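Local coordinates for protein alternansucrase (Leuconostoc mesenteroides, PDB 6HVG) that belongs to glycoside hydrolase family 70, carries choline-binding-type repeats and binds a calcium ion, at residues A[1311-1316]-A[1346-1351]. Numbering follows the deposited sequence.
Sequences AKDTFI and ETSVNT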
loop_
_atom_site.group_PDB
_atom_site.type_symbol
_atom_site.label_atom_id
_atom_site.label_comp_id
_atom_site.label_asym_id
_atom_site.label_seq_id
_atom_site.Cartn_x
_atom_site.Cartn_y
_atom_site.Cartn_z
ATOM N N ALA A 1311 -35.442 -16.315 18.999
ATOM C CA ALA A 1311 -34.176 -16.732 18.404
ATOM C C ALA A 1311 -34.325 -18.116 17.817
ATOM O O ALA A 1311 -34.588 -19.080 18.528
ATOM C CB ALA A 1311 -33.067 -16.732 19.463
ATOM N N LYS A 1312 -34.147 -18.217 16.516
ATOM C CA LYS A 1312 -34.091 -19.508 15.818
ATOM C C LYS A 1312 -32.932 -19.521 14.860
ATOM O O LYS A 1312 -32.773 -18.585 14.080
ATOM C CB LYS A 1312 -35.361 -19.772 14.996
ATOM C CG LYS A 1312 -36.622 -19.750 15.806
ATOM C CD LYS A 1312 -37.808 -20.266 15.013
ATOM C CE LYS A 1312 -39.015 -20.371 15.932
ATOM N NZ LYS A 1312 -40.231 -20.837 15.237
ATOM N N ASP A 1313 -32.132 -20.588 14.922
ATOM C CA ASP A 1313 -31.027 -20.813 13.997
ATOM C C ASP A 1313 -30.091 -19.608 14.023
ATOM O O ASP A 1313 -29.908 -18.922 13.026
ATOM C CB ASP A 1313 -31.578 -21.094 12.597
ATOM C CG ASP A 1313 -30.507 -21.475 11.595
ATOM O OD1 ASP A 1313 -29.458 -22.033 12.000
ATOM O OD2 ASP A 1313 -30.760 -21.232 10.384
ATOM N N THR A 1314 -29.549 -19.342 15.202
ATOM C CA THR A 1314 -28.734 -18.166 15.416
ATOM C C THR A 1314 -27.934 -18.287 16.698
ATOM O O THR A 1314 -28.325 -18.994 17.615
ATOM C CB THR A 1314 -29.587 -16.905 15.491
ATOM O OG1 THR A 1314 -28.762 -15.761 15.349
ATOM C CG2 THR A 1314 -30.298 -16.812 16.812
ATOM N N PHE A 1315 -26.817 -17.590 16.744
ATOM C CA PHE A 1315 -25.991 -17.512 17.948
ATOM C C PHE A 1315 -26.381 -16.253 18.720
ATOM O O PHE A 1315 -26.676 -15.236 18.124
ATOM C CB PHE A 1315 -24.515 -17.457 17.564
ATOM C CG PHE A 1315 -23.922 -18.794 17.228
ATOM C CD1 PHE A 1315 -24.014 -19.329 15.954
ATOM C CD2 PHE A 1315 -23.255 -19.511 18.200
ATOM C CE1 PHE A 1315 -23.431 -20.558 15.662
ATOM C CE2 PHE A 1315 -22.680 -20.729 17.919
ATOM C CZ PHE A 1315 -22.782 -21.259 16.658
ATOM N N ILE A 1316 -26.409 -16.340 20.033
ATOM C CA ILE A 1316 -26.870 -15.241 20.888
ATOM C C ILE A 1316 -25.935 -15.118 22.070
ATOM O O ILE A 1316 -25.505 -16.128 22.654
ATOM C CB ILE A 1316 -28.297 -15.493 21.441
ATOM C CG1 ILE A 1316 -29.341 -15.507 20.324
ATOM C CG2 ILE A 1316 -28.676 -14.435 22.468
ATOM C CD1 ILE A 1316 -29.646 -14.143 19.707
ATOM N N GLU A 1346 -24.871 -26.022 11.619
ATOM C CA GLU A 1346 -25.074 -25.431 10.288
ATOM C C GLU A 1346 -26.115 -24.305 10.358
ATOM O O GLU A 1346 -27.272 -24.597 10.556
ATOM C CB GLU A 1346 -25.548 -26.509 9.314
ATOM C CG GLU A 1346 -24.437 -27.462 8.863
ATOM C CD GLU A 1346 -24.943 -28.604 7.953
ATOM O OE1 GLU A 1346 -26.081 -29.090 8.155
ATOM O OE2 GLU A 1346 -24.210 -29.014 7.020
ATOM N N THR A 1347 -25.693 -23.042 10.196
ATOM C CA THR A 1347 -26.535 -21.841 10.401
ATOM C C THR A 1347 -26.747 -21.051 9.130
ATOM O O THR A 1347 -25.954 -21.147 8.197
ATOM C CB THR A 1347 -25.913 -20.850 11.419
ATOM O OG1 THR A 1347 -25.341 -21.584 12.487
ATOM C CG2 THR A 1347 -26.954 -19.877 12.048
ATOM N N SER A 1348 -27.814 -20.249 9.115
ATOM C CA SER A 1348 -28.027 -19.223 8.083
ATOM C C SER A 1348 -26.782 -18.350 7.894
ATOM O O SER A 1348 -26.420 -18.040 6.762
ATOM C CB SER A 1348 -29.243 -18.327 8.421
ATOM O OG SER A 1348 -29.105 -17.636 9.656
ATOM N N VAL A 1349 -26.148 -17.958 9.002
ATOM C CA VAL A 1349 -24.860 -17.289 8.968
ATOM C C VAL A 1349 -23.775 -18.361 8.775
ATOM O O VAL A 1349 -23.342 -18.965 9.738
ATOM C CB VAL A 1349 -24.598 -16.505 10.282
ATOM C CG1 VAL A 1349 -23.251 -15.795 10.224
ATOM C CG2 VAL A 1349 -25.722 -15.507 10.566
ATOM N N ASN A 1350 -23.352 -18.572 7.527
ATOM C CA ASN A 1350 -22.447 -19.666 7.110
ATOM C C ASN A 1350 -21.061 -19.631 7.691
ATOM O O ASN A 1350 -20.454 -20.683 7.877
ATOM C CB ASN A 1350 -22.273 -19.663 5.586
ATOM C CG ASN A 1350 -23.510 -20.146 4.866
ATOM O OD1 ASN A 1350 -24.523 -20.494 5.491
ATOM N ND2 ASN A 1350 -23.441 -20.168 3.551
ATOM N N THR A 1351 -20.550 -18.432 7.953
ATOM C CA THR A 1351 -19.214 -18.294 8.498
ATOM C C THR A 1351 -19.093 -18.949 9.869
ATOM O O THR A 1351 -18.015 -19.427 10.261
ATOM C CB THR A 1351 -18.780 -16.820 8.578
ATOM O OG1 THR A 1351 -19.881 -16.002 9.005
ATOM C CG2 THR A 1351 -18.298 -16.362 7.247
#
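Asp1313 and Thr1347 bring the two backbones together at nearly right angles, 93° between the touching parts, with their CA atoms 5.8 Å apart. Asp1313 reaches across with its carboxylate; its CG stands anti to its own backbone N (chi1 -174°). Both carboxylate oxygens meet the 1346-1351 loop. OD2 takes a weak, bent hydrogen bond from the backbone N-H of Ser1348, 3.4 Å from N to OD2. OD1 lies against Thr1347, 3.3 Å from its CG2, and is hydrogen-bonded to the hydroxyl of Tyr1325. That Thr1347 methyl also meets the backbone of the other segment, with CG2 3.3 Å from Asp1313 O. Thr1347 OG1 approaches the rim of the Phe1315 ring close to its plane, 3.8 Å from CE1. Asp1313 and Thr1314 lie together across from the single residue Phe1326, a G1 beta bulge where strand 1314-1317 starts pairing with antiparallel strand 1323-1326. The contact thus joins this hairpin, in a putative cell wall binding repeat, to the loop between strands 1342-1345 and 1354-1357; Phe1315 adds to the join, its ring meeting those of Tyr1325 and Tyr1356.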